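Local coordinates for chitin-binding type-4 domain-containing protein (Photorhabdus laumondii subsp. laumondii, PDB 6T5Z) that is a copper-dependent lytic polysaccharide monooxygenase of family AA10 that probably binds chitin and cleaves its chains by oxidation, at residues Ala11-Ala16 with Lys71-Thr76; Ala37-Pro42 with Val153-Asp158; Phe82-Met87 with Phe163-Asp168; Phe98-Gly103 with Lys108-Glu113. All coordinates share one frame; numbering follows the deposited sequence. Where two conformers were deposited one is given.

Contact 3 is the buried heart of the set, where aromatic and aliphatic side chains from two facing sheets meet near the centre of the molecule; the other three lie farther out and are partly buried. Contact 1 is small and mostly apolar, a helical turn against the start of a strand that pairs with 161-172, the strand that also supplies contact 3. Contacts 2 and 4 each rely on a lysine ammonium bonded to a backbone carbonyl and hold a bridging water, which touches the lysine only in contact 4. They meet through Arg-112 of contact 4, which bonds to Pro-42 O of contact 2. Contacts 2 and 3 come near the copper site; contacts 1 and 4 are remote.

Contact 1 (Ala11-Ala16 with Lys71-Thr76); sequences AFLCSA and KKIPIT
Leu-13 reaches across to Ile-73 with a single methyl: its CD1 lies 3.9 Å from CD1 of Ile-73, the two side chains meeting at a slant, methyl end against methyl end. The same leucine methyl also rests on the backbone of the second segment, 4.0 Å from O of Lys-71. It then brushes the aliphatic root of the Lys-71 side chain, where CG is 4.1 Å from Leu-13 CD1. One branch of the leucine thus makes the closest approaches, with CD2 standing a little farther back.

Lys-71 offers carbon here because its chain curls away from the leucine. It is bent at chi2 (76°) and chi4, and NZ folds back to give a hydrogen bond of 3.0 Å to O of Lys-72, approaching from well above that carbonyl's plane. On the other side, the turn carrying Leu-13 is closed by Phe-12 O, which accepts from Ser-15 N and also from Ser-15 OG, 2.6 Å away.

The short helix 10-14 is tied to the loop that follows it by the disulfide between Cys-14 and Cys-25. Asn-22 bridges the two segments, bonding to the backbone of Leu-13 and, through OD1, to Lys-71 N. Ile-73 begins strand 73-76, which runs parallel to strand 161-172 and bonds to it at Asp-168 and Thr-170, so the contact packs the helix after the first strand against the entry to the sandwich's mixed sheet.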
loop_
_atom_site.group_PDB
_atom_site.type_symbol
_atom_site.label_atom_id
_atom_site.label_comp_id
_atom_site.label_asym_id
_atom_site.label_seq_id
_atom_site.Cartn_x
_atom_site.Cartn_y
_atom_site.Cartn_z
ATOM N N ALA A 11 7.354 -2.378 -0.854
ATOM C CA ALA A 11 8.317 -2.653 0.207
ATOM C C ALA A 11 8.589 -4.145 0.356
ATOM O O ALA A 11 9.742 -4.554 0.583
ATOM C CB ALA A 11 7.814 -2.070 1.530
ATOM N N PHE A 12 7.547 -4.973 0.262
ATOM C CA PHE A 12 7.744 -6.413 0.362
ATOM C C PHE A 12 8.691 -6.909 -0.719
ATOM O O PHE A 12 9.592 -7.712 -0.448
ATOM C CB PHE A 12 6.403 -7.148 0.268
ATOM C CG PHE A 12 6.553 -8.637 0.094
ATOM C CD1 PHE A 12 7.042 -9.419 1.135
ATOM C CD2 PHE A 12 6.262 -9.246 -1.114
ATOM C CE1 PHE A 12 7.196 -10.781 0.986
ATOM C CE2 PHE A 12 6.425 -10.617 -1.275
ATOM C CZ PHE A 12 6.879 -11.383 -0.212
ATOM N N LEU A 13 8.514 -6.426 -1.948
ATOM C CA LEU A 13 9.363 -6.872 -3.046
ATOM C C LEU A 13 10.800 -6.392 -2.886
ATOM O O LEU A 13 11.709 -6.985 -3.475
ATOM C CB LEU A 13 8.786 -6.394 -4.381
ATOM C CG LEU A 13 7.410 -6.967 -4.737
ATOM C CD1 LEU A 13 6.954 -6.396 -6.057
ATOM C CD2 LEU A 13 7.435 -8.477 -4.789
ATOM N N CYS A 14 11.026 -5.343 -2.094
ATOM C CA CYS A 14 12.385 -4.934 -1.759
ATOM C C CYS A 14 13.072 -5.925 -0.831
ATOM O O CYS A 14 14.303 -5.980 -0.804
ATOM C CB CYS A 14 12.376 -3.566 -1.077
ATOM S SG CYS A 14 11.904 -2.145 -2.064
ATOM N N SER A 15 12.306 -6.716 -0.083
ATOM C CA SER A 15 12.850 -7.513 1.004
ATOM C C SER A 15 13.425 -8.834 0.496
ATOM O O SER A 15 13.167 -9.279 -0.630
ATOM C CB SER A 15 11.771 -7.785 2.059
ATOM O OG SER A 15 10.818 -8.713 1.568
ATOM N N ALA A 16 14.202 -9.474 1.374
ATOM C CA ALA A 16 14.738 -10.792 1.064
ATOM C C ALA A 16 13.619 -11.785 0.790
ATOM O O ALA A 16 13.680 -12.545 -0.187
ATOM C CB ALA A 16 15.636 -11.281 2.202
ATOM N N LYS A 71 8.824 -2.935 -9.928
ATOM C CA LYS A 71 8.289 -4.192 -10.422
ATOM C C LYS A 71 6.787 -4.221 -10.169
ATOM O O LYS A 71 6.333 -3.910 -9.067
ATOM C CB LYS A 71 8.976 -5.354 -9.715
ATOM C CG LYS A 71 8.309 -6.697 -9.924
ATOM C CD LYS A 71 8.608 -7.255 -11.297
ATOM C CE LYS A 71 8.044 -8.674 -11.434
ATOM N NZ LYS A 71 6.562 -8.722 -11.229
ATOM N N LYS A 72 6.018 -4.579 -11.192
ATOM C CA LYS A 72 4.567 -4.523 -11.136
ATOM C C LYS A 72 3.986 -5.930 -11.047
ATOM O O LYS A 72 4.359 -6.817 -11.819
ATOM C CB LYS A 72 4.017 -3.786 -12.359
ATOM C CG LYS A 72 4.569 -2.365 -12.478
ATOM C CD LYS A 72 4.407 -1.732 -13.845
ATOM C CE LYS A 72 5.140 -0.393 -13.895
ATOM N NZ LYS A 72 6.634 -0.593 -13.926
ATOM N N ILE A 73 3.055 -6.128 -10.125
ATOM C CA ILE A 73 2.359 -7.410 -10.024
ATOM C C ILE A 73 1.271 -7.437 -11.091
ATOM O O ILE A 73 0.432 -6.524 -11.131
ATOM C CB ILE A 73 1.734 -7.613 -8.628
ATOM C CG1 ILE A 73 2.764 -7.380 -7.511
ATOM C CG2 ILE A 73 1.117 -8.994 -8.528
ATOM C CD1 ILE A 73 3.964 -8.334 -7.551
ATOM N N PRO A 74 1.235 -8.448 -11.958
ATOM C CA PRO A 74 0.132 -8.553 -12.924
ATOM C C PRO A 74 -1.146 -9.033 -12.251
ATOM O O PRO A 74 -1.154 -10.048 -11.553
ATOM C CB PRO A 74 0.642 -9.576 -13.946
ATOM C CG PRO A 74 1.695 -10.372 -13.211
ATOM C CD PRO A 74 2.284 -9.472 -12.157
ATOM N N ILE A 75 -2.237 -8.302 -12.480
ATOM C CA ILE A 75 -3.539 -8.658 -11.933
ATOM C C ILE A 75 -4.608 -8.391 -12.984
ATOM O O ILE A 75 -4.449 -7.555 -13.873
ATOM C CB ILE A 75 -3.866 -7.891 -10.627
ATOM C CG1 ILE A 75 -3.791 -6.387 -10.842
ATOM C CG2 ILE A 75 -2.930 -8.295 -9.501
ATOM C CD1 ILE A 75 -4.333 -5.584 -9.651
ATOM N N THR A 76 -5.709 -9.131 -12.888
ATOM C CA THR A 76 -6.851 -8.920 -13.763
ATOM C C THR A 76 -7.919 -8.138 -13.012
ATOM O O THR A 76 -8.165 -8.384 -11.826
ATOM C CB THR A 76 -7.422 -10.247 -14.272
ATOM O OG1 THR A 76 -6.428 -10.926 -15.043
ATOM C CG2 THR A 76 -8.646 -10.007 -15.153
#

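Contact 2 (Ala37-Pro42 with Val153-Asp158); sequences AKKGFP and VWTISD
Lys-39 lies across Thr-155 nearly at right angles and carries its ammonium on to the carbonyl of Ile-156. NZ gives Ile-156 O a hydrogen bond of 2.7 Å, fairly straight on the oxygen (C=O...N angle 158°) and tilted 15° from the carbonyl plane. This is the tight part of the contact. The aliphatic chain bends over the threonine methyl, so that CG2 of Thr-155 is 4.0 Å from CD of Lys-39 and equally near its CB. The bend at chi3 (69°) then drops the ammonium onto the carbonyl beyond.

The other branch of Thr-155 faces a looser, wetter side. There OG1 is 2.7 Å from a water that in turn accepts from Gly-40 N at 2.9 Å, so the water joins the backbone of Gly-40 to the side chain of Thr-155. Gly-40 takes a positive phi as strand 36-38 gives way to a loop. Two residues on, the peptide before Pro-42 is cis, and Pro-42 CB sits over the centre of the Phe-41 ring.

Ile-156 gives this contact its carbonyl, while the end of its side chain leads away from Lys-39. Its CD1 lies over one face of the Trp-154 ring, toward the rim, and the side chain comes about 4 Å from that of His-90, a copper ligand. Lys-39 NZ also bonds to Thr-159 O. The ammonium is therefore held by carbonyl dipoles from both ends of the 156-159 turn, and its positive charge probably polarises those peptides.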
loop_
_atom_site.group_PDB
_atom_site.type_symbol
_atom_site.label_atom_id
_atom_site.label_comp_id
_atom_site.label_asym_id
_atom_site.label_seq_id
_atom_site.Cartn_x
_atom_site.Cartn_y
_atom_site.Cartn_z
ATOM N N ALA A 37 2.919 5.679 10.273
ATOM C CA ALA A 37 2.733 7.124 10.227
ATOM C C ALA A 37 1.347 7.441 10.770
ATOM O O ALA A 37 0.573 6.545 11.099
ATOM C CB ALA A 37 2.917 7.662 8.808
ATOM N N LYS A 38 1.034 8.732 10.860
ATOM C CA LYS A 38 -0.275 9.124 11.383
ATOM C C LYS A 38 -1.404 8.565 10.520
ATOM O O LYS A 38 -1.287 8.476 9.294
ATOM C CB LYS A 38 -0.378 10.646 11.461
ATOM C CG LYS A 38 0.512 11.254 12.520
ATOM C CD LYS A 38 0.088 10.833 13.904
ATOM C CE LYS A 38 1.004 11.415 14.966
ATOM N NZ LYS A 38 2.349 10.777 14.888
ATOM N N LYS A 39 -2.498 8.171 11.178
ATOM C CA LYS A 39 -3.660 7.643 10.474
ATOM C C LYS A 39 -4.404 8.775 9.766
ATOM O O LYS A 39 -4.055 9.955 9.874
ATOM C CB LYS A 39 -4.591 6.908 11.443
ATOM C CG LYS A 39 -5.219 7.813 12.516
ATOM C CD LYS A 39 -6.182 7.076 13.440
ATOM C CE LYS A 39 -5.461 6.089 14.347
ATOM N NZ LYS A 39 -6.380 5.591 15.430
ATOM N N GLY A 40 -5.447 8.414 9.029
ATOM C CA GLY A 40 -6.383 9.395 8.520
ATOM C C GLY A 40 -6.144 9.887 7.106
ATOM O O GLY A 40 -6.717 10.912 6.725
ATOM N N PHE A 41 -5.301 9.215 6.329
ATOM C CA PHE A 41 -5.196 9.531 4.917
ATOM C C PHE A 41 -6.574 9.468 4.243
ATOM O O PHE A 41 -7.324 8.534 4.487
ATOM C CB PHE A 41 -4.222 8.554 4.244
ATOM C CG PHE A 41 -3.970 8.857 2.809
ATOM C CD1 PHE A 41 -2.931 9.699 2.436
ATOM C CD2 PHE A 41 -4.775 8.307 1.825
ATOM C CE1 PHE A 41 -2.706 9.983 1.102
ATOM C CE2 PHE A 41 -4.555 8.587 0.500
ATOM C CZ PHE A 41 -3.513 9.426 0.134
ATOM N N PRO A 42 -6.904 10.442 3.375
ATOM C CA PRO A 42 -6.100 11.583 2.909
ATOM C C PRO A 42 -6.261 12.892 3.691
ATOM O O PRO A 42 -5.565 13.864 3.380
ATOM C CB PRO A 42 -6.606 11.780 1.481
ATOM C CG PRO A 42 -8.062 11.437 1.592
ATOM C CD PRO A 42 -8.096 10.243 2.531
ATOM N N VAL A 153 -3.933 0.574 3.639
ATOM C CA VAL A 153 -3.815 1.272 4.917
ATOM C C VAL A 153 -4.389 0.397 6.019
ATOM O O VAL A 153 -5.561 -0.005 5.965
ATOM C CB VAL A 153 -4.509 2.640 4.901
ATOM C CG1 VAL A 153 -4.267 3.375 6.231
ATOM C CG2 VAL A 153 -4.013 3.469 3.710
ATOM N N TRP A 154 -3.564 0.112 7.018
ATOM C CA TRP A 154 -3.949 -0.625 8.209
ATOM C C TRP A 154 -3.967 0.372 9.354
ATOM O O TRP A 154 -2.909 0.830 9.793
ATOM C CB TRP A 154 -2.965 -1.764 8.465
ATOM C CG TRP A 154 -3.153 -2.445 9.772
ATOM C CD1 TRP A 154 -4.323 -2.575 10.472
ATOM C CD2 TRP A 154 -2.144 -3.102 10.557
ATOM N NE1 TRP A 154 -4.102 -3.267 11.632
ATOM C CE2 TRP A 154 -2.779 -3.615 11.707
ATOM C CE3 TRP A 154 -0.772 -3.320 10.393
ATOM C CZ2 TRP A 154 -2.083 -4.310 12.703
ATOM C CZ3 TRP A 154 -0.085 -4.019 11.375
ATOM C CH2 TRP A 154 -0.736 -4.505 12.511
ATOM N N THR A 155 -5.165 0.719 9.825
ATOM C CA THR A 155 -5.346 1.773 10.816
ATOM C C THR A 155 -5.435 1.144 12.205
ATOM O O THR A 155 -6.265 0.255 12.440
ATOM C CB THR A 155 -6.593 2.601 10.472
ATOM O OG1 THR A 155 -6.402 3.242 9.197
ATOM C CG2 THR A 155 -6.887 3.669 11.539
ATOM N N ILE A 156 -4.565 1.598 13.117
ATOM C CA ILE A 156 -4.466 1.051 14.468
ATOM C C ILE A 156 -5.422 1.805 15.380
ATOM O O ILE A 156 -5.405 3.038 15.415
ATOM C CB ILE A 156 -3.026 1.154 14.998
ATOM C CG1 ILE A 156 -2.014 0.561 14.010
ATOM C CG2 ILE A 156 -2.917 0.469 16.364
ATOM C CD1 ILE A 156 -2.284 -0.882 13.650
ATOM N N SER A 157 -6.236 1.067 16.147
ATOM C CA SER A 157 -7.311 1.706 16.905
ATOM C C SER A 157 -6.829 2.347 18.203
ATOM O O SER A 157 -7.445 3.317 18.671
ATOM C CB SER A 157 -8.418 0.695 17.212
ATOM O OG SER A 157 -7.976 -0.254 18.163
ATOM N N ASP A 158 -5.758 1.833 18.811
ATOM C CA ASP A 158 -5.343 2.322 20.120
ATOM C C ASP A 158 -4.073 3.170 20.060
ATOM O O ASP A 158 -3.490 3.473 21.109
ATOM C CB ASP A 158 -5.207 1.156 21.123
ATOM C CG ASP A 158 -4.149 0.127 20.735
ATOM O OD1 ASP A 158 -3.533 0.259 19.666
ATOM O OD2 ASP A 158 -3.948 -0.832 21.523
HETATM O O HOH W 1 -6.805 5.858 8.611
#

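Contact 3 (Phe82-Met87 with Phe163-Asp168); sequences FQWEIM and FYQVID
Gln-165, whose side chain lies against Trp-84, has its amide oxygen OE1 gripped twice, by the backbone N of Ile-4 and by OG of Ser-9. These bonds fix the amide, and the aliphatic part of the glutamine is left to the indole: CG of Gln-165 is 3.6 Å from CH2 of Trp-84, with ring and amide planes 53° apart. The bend at chi2 (-88°) turns the amide away from the ring.

The far rim of the indole also meets Phe-163. Its carbonyl O lies near the ring plane, 3.9 Å from Trp-84 CH2, and its CB is 4.2 Å from CZ3. At the indole's other end NE1 bonds to Tyr-97 OH. These are facing strands of the two sheets of the immunoglobulin-like beta-sandwich of AA10 enzymes, with axes 11.2 Å apart at their closest and side chains filling the space between.

Farther along, Ile-167 CD1 sits beside the Phe-82 ring, 3.8 Å from CD2 and as near to CE2. That ring stacks on Tyr-97 as well. The ring of Phe-163 leads away from the tryptophan and comes about 4 Å from the bound copper and from the side chains of its ligands His-1 and His-90.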
loop_
_atom_site.group_PDB
_atom_site.type_symbol
_atom_site.label_atom_id
_atom_site.label_comp_id
_atom_site.label_asym_id
_atom_site.label_seq_id
_atom_site.Cartn_x
_atom_site.Cartn_y
_atom_site.Cartn_z
ATOM N N PHE A 82 -6.197 -8.995 -0.734
ATOM C CA PHE A 82 -4.957 -8.499 -0.156
ATOM C C PHE A 82 -4.637 -9.285 1.107
ATOM O O PHE A 82 -5.497 -9.445 1.978
ATOM C CB PHE A 82 -5.065 -7.006 0.165
ATOM C CG PHE A 82 -5.387 -6.161 -1.027
ATOM C CD1 PHE A 82 -6.698 -5.834 -1.321
ATOM C CD2 PHE A 82 -4.383 -5.715 -1.874
ATOM C CE1 PHE A 82 -7.006 -5.063 -2.409
ATOM C CE2 PHE A 82 -4.688 -4.937 -2.982
ATOM C CZ PHE A 82 -6.009 -4.601 -3.244
ATOM N N GLN A 83 -3.401 -9.752 1.219
ATOM C CA GLN A 83 -2.946 -10.508 2.382
ATOM C C GLN A 83 -1.884 -9.709 3.123
ATOM O O GLN A 83 -0.852 -9.354 2.536
ATOM C CB GLN A 83 -2.385 -11.872 1.984
ATOM C CG GLN A 83 -1.947 -12.728 3.161
ATOM C CD GLN A 83 -1.471 -14.100 2.716
ATOM O OE1 GLN A 83 -2.192 -15.095 2.843
ATOM N NE2 GLN A 83 -0.252 -14.157 2.169
ATOM N N TRP A 84 -2.128 -9.462 4.409
ATOM C CA TRP A 84 -1.162 -8.848 5.311
ATOM C C TRP A 84 -0.503 -9.908 6.181
ATOM O O TRP A 84 -1.181 -10.790 6.715
ATOM C CB TRP A 84 -1.826 -7.823 6.231
ATOM C CG TRP A 84 -2.241 -6.508 5.616
ATOM C CD1 TRP A 84 -3.331 -6.267 4.827
ATOM C CD2 TRP A 84 -1.590 -5.243 5.795
ATOM N NE1 TRP A 84 -3.393 -4.935 4.495
ATOM C CE2 TRP A 84 -2.337 -4.284 5.083
ATOM C CE3 TRP A 84 -0.444 -4.829 6.493
ATOM C CZ2 TRP A 84 -1.964 -2.942 5.025
ATOM C CZ3 TRP A 84 -0.084 -3.490 6.444
ATOM C CH2 TRP A 84 -0.841 -2.567 5.717
ATOM N N GLU A 85 0.823 -9.786 6.350
ATOM C CA GLU A 85 1.586 -10.505 7.365
ATOM C C GLU A 85 1.738 -9.558 8.553
ATOM O O GLU A 85 2.364 -8.496 8.441
ATOM C CB GLU A 85 2.951 -10.949 6.826
ATOM C CG GLU A 85 2.880 -11.798 5.570
ATOM C CD GLU A 85 2.476 -13.247 5.835
ATOM O OE1 GLU A 85 2.293 -13.619 7.007
ATOM O OE2 GLU A 85 2.355 -14.029 4.862
ATOM N N ILE A 86 1.127 -9.921 9.675
ATOM C CA ILE A 86 1.052 -9.057 10.851
ATOM C C ILE A 86 2.140 -9.521 11.814
ATOM O O ILE A 86 1.933 -10.418 12.637
ATOM C CB ILE A 86 -0.337 -9.107 11.475
ATOM C CG1 ILE A 86 -1.384 -8.705 10.432
ATOM C CG2 ILE A 86 -0.415 -8.235 12.739
ATOM C CD1 ILE A 86 -1.181 -7.302 9.873
ATOM N N MET A 87 3.331 -8.916 11.707
ATOM C CA MET A 87 4.445 -9.340 12.551
ATOM C C MET A 87 4.217 -8.984 14.017
ATOM O O MET A 87 4.625 -9.730 14.912
ATOM C CB MET A 87 5.748 -8.724 12.056
ATOM C CG MET A 87 6.204 -9.248 10.729
ATOM S SD MET A 87 7.806 -8.560 10.348
ATOM C CE MET A 87 8.848 -9.397 11.543
ATOM N N PHE A 163 -0.378 1.874 9.193
ATOM C CA PHE A 163 0.709 1.367 8.358
ATOM C C PHE A 163 0.345 1.509 6.888
ATOM O O PHE A 163 -0.791 1.230 6.492
ATOM C CB PHE A 163 1.031 -0.086 8.706
ATOM C CG PHE A 163 1.690 -0.229 10.048
ATOM C CD1 PHE A 163 0.927 -0.230 11.211
ATOM C CD2 PHE A 163 3.072 -0.267 10.157
ATOM C CE1 PHE A 163 1.533 -0.320 12.455
ATOM C CE2 PHE A 163 3.685 -0.360 11.404
ATOM C CZ PHE A 163 2.917 -0.380 12.547
ATOM N N TYR A 164 1.319 1.938 6.073
ATOM C CA TYR A 164 1.045 2.367 4.700
ATOM C C TYR A 164 1.809 1.489 3.719
ATOM O O TYR A 164 3.041 1.408 3.784
ATOM C CB TYR A 164 1.406 3.841 4.519
ATOM C CG TYR A 164 0.440 4.784 5.216
ATOM C CD1 TYR A 164 0.616 5.137 6.555
ATOM C CD2 TYR A 164 -0.657 5.308 4.534
ATOM C CE1 TYR A 164 -0.279 6.007 7.199
ATOM C CE2 TYR A 164 -1.550 6.170 5.162
ATOM C CZ TYR A 164 -1.356 6.511 6.491
ATOM O OH TYR A 164 -2.238 7.375 7.098
ATOM N N GLN A 165 1.083 0.845 2.797
ATOM C CA GLN A 165 1.678 -0.115 1.864
ATOM C C GLN A 165 1.222 0.163 0.434
ATOM O O GLN A 165 0.130 -0.261 0.046
ATOM C CB GLN A 165 1.316 -1.543 2.274
ATOM C CG GLN A 165 2.009 -2.003 3.562
ATOM C CD GLN A 165 3.377 -2.625 3.301
ATOM O OE1 GLN A 165 3.492 -3.615 2.583
ATOM N NE2 GLN A 165 4.413 -2.055 3.905
ATOM N N VAL A 166 2.081 0.830 -0.379
ATOM C CA VAL A 166 1.797 0.966 -1.807
ATOM C C VAL A 166 2.171 -0.326 -2.528
ATOM O O VAL A 166 3.122 -1.033 -2.154
ATOM C CB VAL A 166 2.523 2.190 -2.413
ATOM C CG1 VAL A 166 2.061 3.488 -1.748
ATOM C CG2 VAL A 166 4.050 2.057 -2.295
ATOM N N ILE A 167 1.386 -0.643 -3.561
ATOM C CA ILE A 167 1.522 -1.847 -4.383
ATOM C C ILE A 167 1.518 -1.417 -5.845
ATOM O O ILE A 167 0.610 -0.703 -6.285
ATOM C CB ILE A 167 0.373 -2.852 -4.127
ATOM C CG1 ILE A 167 0.209 -3.135 -2.636
ATOM C CG2 ILE A 167 0.615 -4.166 -4.879
ATOM C CD1 ILE A 167 -1.088 -3.888 -2.278
ATOM N N ASP A 168 2.510 -1.868 -6.607
ATOM C CA ASP A 168 2.567 -1.583 -8.034
ATOM C C ASP A 168 1.917 -2.717 -8.809
ATOM O O ASP A 168 2.243 -3.889 -8.592
ATOM C CB ASP A 168 4.014 -1.404 -8.492
ATOM C CG ASP A 168 4.684 -0.251 -7.798
ATOM O OD1 ASP A 168 5.436 -0.495 -6.831
ATOM O OD2 ASP A 168 4.433 0.899 -8.215
#

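Contact 4 (Phe98-Gly103 with Lys108-Glu113); sequences FITKLG and KPLTRE
Lys-101 reaches over to Glu-113 within the long loop that joins strands 92-99 and 121-126 of the sandwich. Its chain is extended beyond CG and runs along the glutamate's carbonyl, so that CD comes 3.2 Å from Glu-113 O before NZ closes a 2.9 Å hydrogen bond to that oxygen. The donor is tilted 22° from the carbonyl plane and arrives at an angle of 128°. A second acceptor for NZ is a water at 2.8 Å, which itself donates to Arg-112 O at 2.9 Å; two successive carbonyls are thus served by one ammonium, one directly and one through the water. The Glu-113 carboxylate is near but does not pair: OE2 stays 4.4 Å from Lys-101 NZ, an attraction probably weakened by distance.

Arg-112 turns its guanidinium the other way. NH1 makes a salt bridge to Asp-48, NE bonds to Pro-42 O, and NH2 serves the carbonyls of Ala-44 and Pro-46.

Thr-100 is likewise satisfied outside the loop, its OG1 bonding to His-148 ND1 and to Val-149 N on strand 148-156. With the hydroxyl so engaged, its methyl faces the other segment, CG2 lying 4.3 Å from CD2 of Leu-110.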
loop_
_atom_site.group_PDB
_atom_site.type_symbol
_atom_site.label_atom_id
_atom_site.label_comp_id
_atom_site.label_asym_id
_atom_site.label_seq_id
_atom_site.Cartn_x
_atom_site.Cartn_y
_atom_site.Cartn_z
ATOM N N PHE A 98 -6.911 2.312 -1.405
ATOM C CA PHE A 98 -7.073 3.375 -2.380
ATOM C C PHE A 98 -6.391 2.957 -3.680
ATOM O O PHE A 98 -5.464 2.148 -3.676
ATOM C CB PHE A 98 -6.443 4.678 -1.872
ATOM C CG PHE A 98 -7.073 5.222 -0.618
ATOM C CD1 PHE A 98 -8.007 6.244 -0.695
ATOM C CD2 PHE A 98 -6.705 4.741 0.646
ATOM C CE1 PHE A 98 -8.593 6.774 0.458
ATOM C CE2 PHE A 98 -7.285 5.262 1.798
ATOM C CZ PHE A 98 -8.229 6.286 1.702
ATOM N N ILE A 99 -6.819 3.530 -4.799
ATOM C CA ILE A 99 -6.118 3.278 -6.052
ATOM C C ILE A 99 -5.899 4.596 -6.778
ATOM O O ILE A 99 -6.640 5.565 -6.589
ATOM C CB ILE A 99 -6.859 2.245 -6.932
ATOM C CG1 ILE A 99 -5.947 1.735 -8.060
ATOM C CG2 ILE A 99 -8.177 2.812 -7.474
ATOM C CD1 ILE A 99 -6.487 0.499 -8.738
ATOM N N THR A 100 -4.834 4.638 -7.583
ATOM C CA THR A 100 -4.564 5.815 -8.395
ATOM C C THR A 100 -5.742 6.098 -9.319
ATOM O O THR A 100 -6.475 5.190 -9.728
ATOM C CB THR A 100 -3.287 5.614 -9.226
ATOM O OG1 THR A 100 -3.230 4.264 -9.719
ATOM C CG2 THR A 100 -2.056 5.884 -8.371
ATOM N N LYS A 101 -5.933 7.379 -9.629
ATOM C CA LYS A 101 -6.987 7.796 -10.542
ATOM C C LYS A 101 -6.728 7.278 -11.949
ATOM O O LYS A 101 -5.580 7.077 -12.361
ATOM C CB LYS A 101 -7.077 9.321 -10.606
ATOM C CG LYS A 101 -7.697 9.994 -9.410
ATOM C CD LYS A 101 -7.601 11.515 -9.548
ATOM C CE LYS A 101 -8.301 12.217 -8.397
ATOM N NZ LYS A 101 -7.876 13.636 -8.247
ATOM N N LEU A 102 -7.811 7.072 -12.693
ATOM C CA LEU A 102 -7.692 6.920 -14.132
ATOM C C LEU A 102 -7.102 8.200 -14.700
ATOM O O LEU A 102 -7.591 9.300 -14.418
ATOM C CB LEU A 102 -9.055 6.622 -14.758
ATOM C CG LEU A 102 -9.724 5.318 -14.325
ATOM C CD1 LEU A 102 -11.104 5.204 -14.967
ATOM C CD2 LEU A 102 -8.869 4.112 -14.660
ATOM N N GLY A 103 -6.022 8.065 -15.455
ATOM C CA GLY A 103 -5.340 9.232 -15.961
ATOM C C GLY A 103 -4.303 9.833 -15.040
ATOM O O GLY A 103 -3.806 10.927 -15.337
ATOM N N LYS A 108 5.231 11.106 -12.161
ATOM C CA LYS A 108 5.162 12.196 -11.202
ATOM C C LYS A 108 4.928 11.622 -9.815
ATOM O O LYS A 108 4.399 10.516 -9.676
ATOM C CB LYS A 108 4.039 13.183 -11.561
ATOM C CG LYS A 108 4.341 14.039 -12.775
ATOM C CD LYS A 108 5.663 14.764 -12.582
ATOM C CE LYS A 108 5.909 15.790 -13.680
ATOM N NZ LYS A 108 7.307 15.722 -14.186
ATOM N N PRO A 109 5.294 12.357 -8.768
ATOM C CA PRO A 109 5.172 11.815 -7.411
ATOM C C PRO A 109 3.741 11.440 -7.049
ATOM O O PRO A 109 2.767 12.021 -7.540
ATOM C CB PRO A 109 5.681 12.957 -6.526
ATOM C CG PRO A 109 6.599 13.741 -7.429
ATOM C CD PRO A 109 5.957 13.675 -8.782
ATOM N N LEU A 110 3.630 10.449 -6.168
ATOM C CA LEU A 110 2.341 10.083 -5.603
ATOM C C LEU A 110 1.872 11.170 -4.647
ATOM O O LEU A 110 2.602 11.577 -3.743
ATOM C CB LEU A 110 2.433 8.754 -4.869
ATOM C CG LEU A 110 2.767 7.514 -5.699
ATOM C CD1 LEU A 110 2.985 6.307 -4.776
ATOM C CD2 LEU A 110 1.638 7.240 -6.689
ATOM N N THR A 111 0.646 11.632 -4.853
ATOM C CA THR A 111 0.048 12.711 -4.084
ATOM C C THR A 111 -1.426 12.384 -3.902
ATOM O O THR A 111 -1.942 11.428 -4.482
ATOM C CB THR A 111 0.147 14.062 -4.795
ATOM O OG1 THR A 111 -0.609 13.982 -6.005
ATOM C CG2 THR A 111 1.586 14.425 -5.137
ATOM N N ARG A 112 -2.121 13.219 -3.131
ATOM C CA ARG A 112 -3.558 13.021 -2.984
ATOM C C ARG A 112 -4.274 13.250 -4.304
ATOM O O ARG A 112 -5.247 12.553 -4.612
ATOM C CB ARG A 112 -4.101 13.936 -1.885
ATOM C CG ARG A 112 -3.654 13.463 -0.521
ATOM C CD ARG A 112 -3.555 14.577 0.512
ATOM N NE ARG A 112 -3.279 13.993 1.824
ATOM C CZ ARG A 112 -2.090 13.530 2.206
ATOM N NH1 ARG A 112 -1.057 13.589 1.375
ATOM N NH2 ARG A 112 -1.937 12.995 3.417
ATOM N N GLU A 113 -3.778 14.183 -5.118
ATOM C CA GLU A 113 -4.377 14.419 -6.423
ATOM C C GLU A 113 -4.199 13.213 -7.340
ATOM O O GLU A 113 -5.034 12.981 -8.222
ATOM C CB GLU A 113 -3.773 15.684 -7.038
ATOM C CG GLU A 113 -4.482 16.199 -8.270
ATOM C CD GLU A 113 -3.949 15.602 -9.555
ATOM O OE1 GLU A 113 -2.807 15.080 -9.556
ATOM O OE2 GLU A 113 -4.675 15.656 -10.571
HETATM O O HOH W 2 -7.973 13.228 -5.462
#